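Local coordinates for protein pullulanase (Bacillus acidopullulyticus, PDB 2WAN) that hydrolyses the alpha-1,6-glucosidic linkages of pullulan, and probably the branch points of starch-derived dextrins, as a member of the alpha-amylase family of glycoside hydrolases, at residues A[451-456]-A[521-526]; A[515-520]-A[529-534]; A[848-853]-A[873-878]. All coordinates share one frame; numbering follows the deposited sequence.

Interaction 1: A[451-456]-A[521-526]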
# COMPACT_ATOMS: atom_id res chain seq x y z
N MET A 451 -13.28 28.88 -11.16
CA MET A 451 -13.50 28.72 -9.72
C MET A 451 -12.78 29.84 -8.97
O MET A 451 -11.64 30.21 -9.32
CB MET A 451 -13.01 27.34 -9.28
CG MET A 451 -14.02 26.23 -9.63
SD MET A 451 -13.35 24.56 -9.58
CE MET A 451 -12.42 24.52 -11.12
N LYS A 452 -13.44 30.37 -7.94
CA LYS A 452 -12.90 31.48 -7.14
C LYS A 452 -11.83 31.04 -6.15
O LYS A 452 -10.79 31.68 -6.00
CB LYS A 452 -14.04 32.19 -6.38
CG LYS A 452 -14.95 33.03 -7.26
CD LYS A 452 -16.05 33.70 -6.43
CE LYS A 452 -16.92 34.63 -7.28
NZ LYS A 452 -17.79 33.87 -8.23
N ASN A 453 -12.07 29.91 -5.48
CA ASN A 453 -11.17 29.42 -4.42
C ASN A 453 -10.06 28.60 -5.05
O ASN A 453 -9.97 27.39 -4.84
CB ASN A 453 -11.95 28.57 -3.41
CG ASN A 453 -12.92 29.41 -2.59
OD1 ASN A 453 -12.50 30.12 -1.67
ND2 ASN A 453 -14.21 29.33 -2.91
N LYS A 454 -9.22 29.27 -5.83
CA LYS A 454 -8.25 28.57 -6.67
C LYS A 454 -7.22 27.82 -5.85
O LYS A 454 -6.58 28.39 -4.96
CB LYS A 454 -7.60 29.53 -7.65
CG LYS A 454 -8.58 30.04 -8.67
CD LYS A 454 -7.85 30.82 -9.76
CE LYS A 454 -8.82 31.58 -10.61
NZ LYS A 454 -9.59 30.67 -11.46
N GLY A 455 -7.10 26.52 -6.14
CA GLY A 455 -6.16 25.63 -5.47
C GLY A 455 -6.62 25.12 -4.11
O GLY A 455 -5.82 24.51 -3.38
N LYS A 456 -7.90 25.30 -3.78
CA LYS A 456 -8.42 25.06 -2.42
C LYS A 456 -9.54 24.01 -2.37
O LYS A 456 -10.23 23.79 -3.37
CB LYS A 456 -8.96 26.36 -1.83
CG LYS A 456 -7.93 27.51 -1.83
CD LYS A 456 -6.82 27.28 -0.79
CE LYS A 456 -5.91 28.52 -0.69
NZ LYS A 456 -4.80 28.28 0.26
N TYR A 521 -4.37 23.69 1.42
CA TYR A 521 -5.61 23.67 0.62
C TYR A 521 -6.80 24.35 1.31
O TYR A 521 -7.88 24.42 0.74
CB TYR A 521 -5.96 22.21 0.22
CG TYR A 521 -4.82 21.44 -0.42
CD1 TYR A 521 -3.95 22.06 -1.32
CD2 TYR A 521 -4.62 20.08 -0.13
CE1 TYR A 521 -2.88 21.36 -1.91
CE2 TYR A 521 -3.54 19.36 -0.71
CZ TYR A 521 -2.69 20.02 -1.61
OH TYR A 521 -1.64 19.35 -2.19
N ALA A 522 -6.59 24.84 2.55
CA ALA A 522 -7.61 25.62 3.26
C ALA A 522 -7.43 27.10 2.97
O ALA A 522 -6.33 27.52 2.59
CB ALA A 522 -7.49 25.37 4.77
N THR A 523 -8.49 27.89 3.17
CA THR A 523 -8.39 29.34 2.98
C THR A 523 -7.45 29.99 4.01
O THR A 523 -6.91 31.09 3.79
CB THR A 523 -9.76 30.05 2.97
OG1 THR A 523 -10.42 29.87 4.23
CG2 THR A 523 -10.64 29.52 1.84
N THR A 524 -7.26 29.30 5.13
CA THR A 524 -6.27 29.69 6.14
C THR A 524 -5.77 28.45 6.88
O THR A 524 -6.54 27.50 7.09
CB THR A 524 -6.85 30.70 7.17
OG1 THR A 524 -5.84 31.04 8.12
CG2 THR A 524 -8.02 30.09 7.94
N PRO A 525 -4.49 28.44 7.27
CA PRO A 525 -4.00 27.32 8.08
C PRO A 525 -4.33 27.47 9.55
O PRO A 525 -4.07 26.56 10.34
CB PRO A 525 -2.48 27.38 7.86
CG PRO A 525 -2.21 28.80 7.65
CD PRO A 525 -3.39 29.34 6.87
N GLU A 526 -4.91 28.61 9.92
CA GLU A 526 -5.28 28.84 11.31
C GLU A 526 -6.46 27.99 11.72
O GLU A 526 -7.50 27.96 11.04
CB GLU A 526 -5.66 30.32 11.51
CG GLU A 526 -4.51 31.33 11.33
CD GLU A 526 -3.43 31.22 12.42
OE1 GLU A 526 -3.69 30.58 13.45
OE2 GLU A 526 -2.33 31.76 12.23
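Lys456 reaches across to the backbone of Tyr521 and Ala522, joining two loops from successive beta-alpha connections of the alpha-amylase (beta/alpha)8 barrel. It closes a type II beta turn that begins at Asn453, with Lys456 N bonded to Asn453 O at 3.1 Å. Gly455 takes the third position of this turn with phi at 81°, a value that favours glycine. From the turn the lysine follows the opposite backbone: CB lies 3.4 Å from Tyr521 O, and CG keeps 4.0 Å from it. The chain bends at chi2 (-72°), which brings CD to 3.4 Å from Ala522 O and just as near Tyr521 O. CE runs on past the Ala522 carbonyl, and NZ donates to Ala522 O at 2.9 Å from above the carbonyl plane, 36° out of it. Ala520 O takes a second bond from NZ, so the long, flexible lysine suits a place where one ammonium must serve two backbone oxygens. An alanine here would probably leave Ala520 O and Ala522 O without their shared donor and open a gap between the loops where the aliphatic chain had lain. Other touches are lighter. Gly455 O comes within 3.7 Å of Tyr521 CD1, part of a side chain that packs against helix 440-444. Thr523 turns its hydroxyl to Glu533, while its methyl CG2 lies 4.0 Å from Asn453 OD1.

Interaction 2: A[515-520]-A[529-534]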
# COMPACT_ATOMS: atom_id res chain seq x y z
N ASN A 515 -3.84 12.66 10.93
CA ASN A 515 -5.25 12.86 11.26
C ASN A 515 -5.71 14.31 11.15
O ASN A 515 -6.74 14.71 11.72
CB ASN A 515 -5.51 12.29 12.65
CG ASN A 515 -5.18 10.83 12.69
OD1 ASN A 515 -5.77 10.05 11.93
ND2 ASN A 515 -4.19 10.45 13.50
N VAL A 516 -4.94 15.09 10.38
CA VAL A 516 -5.18 16.52 10.17
C VAL A 516 -5.23 16.79 8.66
O VAL A 516 -4.39 16.29 7.93
CB VAL A 516 -4.02 17.39 10.78
CG1 VAL A 516 -4.23 18.89 10.52
CG2 VAL A 516 -3.83 17.10 12.31
N PRO A 517 -6.22 17.59 8.19
CA PRO A 517 -6.26 17.99 6.78
C PRO A 517 -5.10 18.91 6.42
O PRO A 517 -4.72 19.77 7.22
CB PRO A 517 -7.58 18.77 6.67
CG PRO A 517 -8.42 18.26 7.80
CD PRO A 517 -7.41 18.10 8.91
N GLU A 518 -4.55 18.73 5.22
CA GLU A 518 -3.51 19.62 4.73
C GLU A 518 -3.93 21.10 4.76
O GLU A 518 -4.96 21.48 4.18
CB GLU A 518 -3.07 19.22 3.32
CG GLU A 518 -2.06 20.21 2.70
CD GLU A 518 -0.78 20.36 3.50
OE1 GLU A 518 -0.34 19.37 4.14
OE2 GLU A 518 -0.16 21.47 3.48
N GLY A 519 -3.10 21.94 5.39
CA GLY A 519 -3.42 23.36 5.56
C GLY A 519 -3.36 24.18 4.29
O GLY A 519 -4.14 25.14 4.12
N ALA A 520 -2.45 23.81 3.40
CA ALA A 520 -2.22 24.59 2.16
C ALA A 520 -3.48 24.68 1.30
O ALA A 520 -3.66 25.64 0.56
CB ALA A 520 -1.04 23.99 1.34
N ALA A 529 -10.51 25.88 10.20
CA ALA A 529 -11.03 26.11 8.84
C ALA A 529 -10.69 24.94 7.92
O ALA A 529 -11.50 24.57 7.07
CB ALA A 529 -10.49 27.40 8.24
N ARG A 530 -9.51 24.36 8.09
CA ARG A 530 -9.11 23.22 7.24
C ARG A 530 -10.05 22.02 7.41
O ARG A 530 -10.28 21.27 6.45
CB ARG A 530 -7.68 22.81 7.54
CG ARG A 530 -7.47 22.35 8.98
CD ARG A 530 -6.00 22.02 9.18
NE ARG A 530 -5.12 23.19 9.29
CZ ARG A 530 -3.81 23.15 9.05
NH1 ARG A 530 -3.20 22.04 8.61
NH2 ARG A 530 -3.09 24.25 9.26
N ILE A 531 -10.59 21.85 8.62
CA ILE A 531 -11.52 20.75 8.91
C ILE A 531 -12.86 21.01 8.23
O ILE A 531 -13.34 20.17 7.46
CB ILE A 531 -11.69 20.54 10.43
CG1 ILE A 531 -10.33 20.22 11.07
CG2 ILE A 531 -12.71 19.41 10.70
CD1 ILE A 531 -10.40 19.92 12.60
N THR A 532 -13.43 22.19 8.49
CA THR A 532 -14.73 22.55 7.93
C THR A 532 -14.71 22.54 6.40
O THR A 532 -15.64 22.04 5.76
CB THR A 532 -15.16 23.93 8.44
OG1 THR A 532 -15.24 23.86 9.87
CG2 THR A 532 -16.53 24.32 7.85
N GLU A 533 -13.63 23.07 5.81
CA GLU A 533 -13.57 23.20 4.36
C GLU A 533 -13.44 21.87 3.65
O GLU A 533 -14.03 21.70 2.60
CB GLU A 533 -12.49 24.20 3.92
CG GLU A 533 -12.90 25.65 4.35
CD GLU A 533 -11.79 26.67 4.24
OE1 GLU A 533 -10.75 26.37 3.62
OE2 GLU A 533 -11.95 27.80 4.77
N LEU A 534 -12.68 20.94 4.23
CA LEU A 534 -12.60 19.61 3.63
C LEU A 534 -13.93 18.88 3.77
O LEU A 534 -14.38 18.20 2.84
CB LEU A 534 -11.43 18.80 4.23
CG LEU A 534 -11.25 17.35 3.73
CD1 LEU A 534 -11.19 17.23 2.18
CD2 LEU A 534 -10.04 16.69 4.36
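The guanidinium of Arg530 has Gly519 CA over one face, 3.3 Å above the plane, nearer its margin than its middle, and Pro517 O at its edge. Arg530 NH1 donates to Pro517 O at 3.1 Å, nearly along the C=O axis (N-H...O angle 154°). Gly519 suits the covered face because a CB there would sit 2.8 Å from Arg530 NH2. Gly519 N and Arg530 NH1, both donors, are close but unbonded; both bond Glu493 OE1 (NH1 as a salt bridge), which probably explains their nearness, Glu499 gives NH1 a second salt bridge, and NH2 binds Pro525 O. Such a long, many-handed side chain fits the start of helix 529-543, an outer helix of the (beta/alpha)8 barrel, and ties it to the loop leading in. Its CG takes the crowded position between backbone N and carbonyl carbon (chi1 61°), and the bend at chi3 (75°) directs NE onward. Arg530 CD rests 3.2 Å from Pro517 O, with Val516 CG1 beside it. At the root of the arginine, the compact Pro517 ring lies against the helix: its CB meets Leu534 CD2 at 4.0 Å and its CD meets Ile531 CG1 at 4.2 Å, while Tyr614 of helix 597-614 touches both Pro517 and Ile531.

Interaction 3: A[848-853]-A[873-878]; sequences PTNTVA and NPNKTS. With SO4 (sulfate ion), chain M.
Asn850 and Asn875 grip each other by two hydrogen bonds, and here the contact is tight. Asn850 ND2 donates to Asn875 OD1 at 3.1 Å, the acceptor lying in the amide plane of Asn850, while Asn875 ND2 returns a bond to Asn850 O from above that carbonyl's plane. The two amides are turned 66° from one another. Pro874 fills in beside them, its CG 3.4 Å from Asn850 O, and Phe699 touches both Asn850 and Pro874. The Thr851 methyl, CG2, packs 3.5 Å from Asn875 ND2. In the all-beta domain this joins a type II beta turn, Pro848 to Thr851, before strand 852-856 to the loop after its neighbour, strand 868-873. Asn850 has phi at 62°, which asparagine tolerates better than most residues. The other side of the turn faces solvent and is looser: Thr849 is exposed, and Asn850 N donates a hydrogen bond to sulfate O1 at 2.7 Å, the ion probably coming from the crystallisation liquor. On the loop side, Asn873 forms an Asx turn, its OD1 accepting from Asn875 N and also, at 3.0 Å, from Asn875 ND2. Together with the two bonds to Asn850, that last bond fixes which way round the Asn875 amide sits. With the amide reversed, its oxygen would face Asn850 O and Asn873 OD1, and its nitrogen Asn850 ND2, so the chemistry implies a single orientation, with donors matched to acceptors among uncharged amides.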
# COMPACT_ATOMS: atom_id res chain seq x y z
N PRO A 848 -10.42 -10.81 -36.42
CA PRO A 848 -9.15 -10.72 -37.16
C PRO A 848 -7.92 -10.53 -36.27
O PRO A 848 -8.03 -10.17 -35.08
CB PRO A 848 -9.36 -9.50 -38.06
CG PRO A 848 -10.83 -9.44 -38.28
CD PRO A 848 -11.40 -9.83 -36.93
N THR A 849 -6.76 -10.80 -36.85
CA THR A 849 -5.49 -10.60 -36.17
C THR A 849 -5.39 -9.25 -35.48
O THR A 849 -5.73 -8.21 -36.05
CB THR A 849 -4.33 -10.73 -37.17
OG1 THR A 849 -4.44 -12.00 -37.81
CG2 THR A 849 -2.98 -10.65 -36.44
N ASN A 850 -4.92 -9.29 -34.23
CA ASN A 850 -4.70 -8.10 -33.43
C ASN A 850 -5.99 -7.31 -33.18
O ASN A 850 -6.00 -6.09 -33.22
CB ASN A 850 -3.61 -7.18 -34.01
CG ASN A 850 -3.05 -6.26 -32.96
OD1 ASN A 850 -2.88 -6.66 -31.81
ND2 ASN A 850 -2.80 -5.01 -33.33
N THR A 851 -7.08 -8.03 -32.94
CA THR A 851 -8.32 -7.39 -32.48
C THR A 851 -8.85 -8.26 -31.36
O THR A 851 -8.48 -9.43 -31.26
CB THR A 851 -9.40 -7.26 -33.60
OG1 THR A 851 -9.82 -8.57 -34.01
CG2 THR A 851 -8.89 -6.45 -34.82
N VAL A 852 -9.68 -7.67 -30.49
CA VAL A 852 -10.32 -8.38 -29.39
C VAL A 852 -11.81 -8.10 -29.47
O VAL A 852 -12.24 -6.93 -29.49
CB VAL A 852 -9.76 -7.92 -28.01
CG1 VAL A 852 -10.57 -8.53 -26.86
CG2 VAL A 852 -8.31 -8.33 -27.85
N ALA A 853 -12.61 -9.17 -29.53
CA ALA A 853 -14.07 -9.06 -29.59
C ALA A 853 -14.71 -10.00 -28.60
O ALA A 853 -14.30 -11.15 -28.49
CB ALA A 853 -14.58 -9.39 -30.99
N ASN A 873 -10.57 -2.40 -32.14
CA ASN A 873 -9.73 -2.45 -33.36
C ASN A 873 -8.62 -1.40 -33.33
O ASN A 873 -8.86 -0.26 -33.75
CB ASN A 873 -10.56 -2.26 -34.63
CG ASN A 873 -9.68 -2.27 -35.87
OD1 ASN A 873 -8.61 -2.86 -35.84
ND2 ASN A 873 -10.10 -1.59 -36.92
N PRO A 874 -7.42 -1.77 -32.86
CA PRO A 874 -6.30 -0.82 -32.79
C PRO A 874 -5.58 -0.59 -34.12
O PRO A 874 -4.72 0.28 -34.21
CB PRO A 874 -5.33 -1.50 -31.82
CG PRO A 874 -5.61 -2.96 -31.99
CD PRO A 874 -7.08 -3.06 -32.22
N ASN A 875 -5.95 -1.37 -35.13
CA ASN A 875 -5.25 -1.35 -36.41
C ASN A 875 -5.59 -0.14 -37.26
O ASN A 875 -6.65 0.48 -37.10
CB ASN A 875 -5.52 -2.64 -37.15
CG ASN A 875 -5.15 -3.84 -36.33
OD1 ASN A 875 -3.97 -4.08 -36.07
ND2 ASN A 875 -6.16 -4.59 -35.88
N LYS A 876 -4.69 0.20 -38.18
CA LYS A 876 -4.88 1.37 -39.02
C LYS A 876 -5.82 1.16 -40.22
O LYS A 876 -6.08 2.11 -40.97
CB LYS A 876 -3.51 1.91 -39.45
CG LYS A 876 -2.91 2.80 -38.37
CD LYS A 876 -1.56 3.31 -38.76
CE LYS A 876 -0.98 4.19 -37.67
NZ LYS A 876 0.44 4.55 -37.99
N THR A 877 -6.34 -0.05 -40.39
CA THR A 877 -7.38 -0.29 -41.38
C THR A 877 -8.61 -0.83 -40.70
O THR A 877 -8.52 -1.38 -39.59
CB THR A 877 -6.92 -1.27 -42.48
OG1 THR A 877 -6.56 -2.52 -41.89
CG2 THR A 877 -5.70 -0.72 -43.23
N SER A 878 -9.75 -0.67 -41.36
CA SER A 878 -11.01 -1.23 -40.86
C SER A 878 -10.91 -2.74 -40.85
O SER A 878 -10.16 -3.34 -41.63
CB SER A 878 -12.20 -0.77 -41.71
OG SER A 878 -12.11 -1.31 -43.03
S SO4 M . -3.98 -12.37 -32.43
O1 SO4 M . -5.17 -11.60 -32.80
O2 SO4 M . -2.81 -11.49 -32.42
O3 SO4 M . -4.16 -12.97 -31.11
O4 SO4 M . -3.79 -13.44 -33.41

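In the fold
Interactions 1 and 2 belong to one patch of the catalytic barrel, their centres about 10 Å apart. Both involve the loop between strand 511-513 and helix 529-543: its earlier part packs on the helix in interaction 2, its later part on a more distant loop in interaction 1. Bonds from Thr523 to Glu533 and from Pro525 to Arg530 couple them. Interaction 2, fully buried, joins proline packing to an arginine that bonds a backbone oxygen and has acids beyond the contact; interaction 1, partly buried, uses a lysine on backbone oxygens. Interaction 3 stands apart in the all-beta domain, its centre about 48 Å from that of interaction 1, and joins turns beside two neighbouring strands through neutral amides.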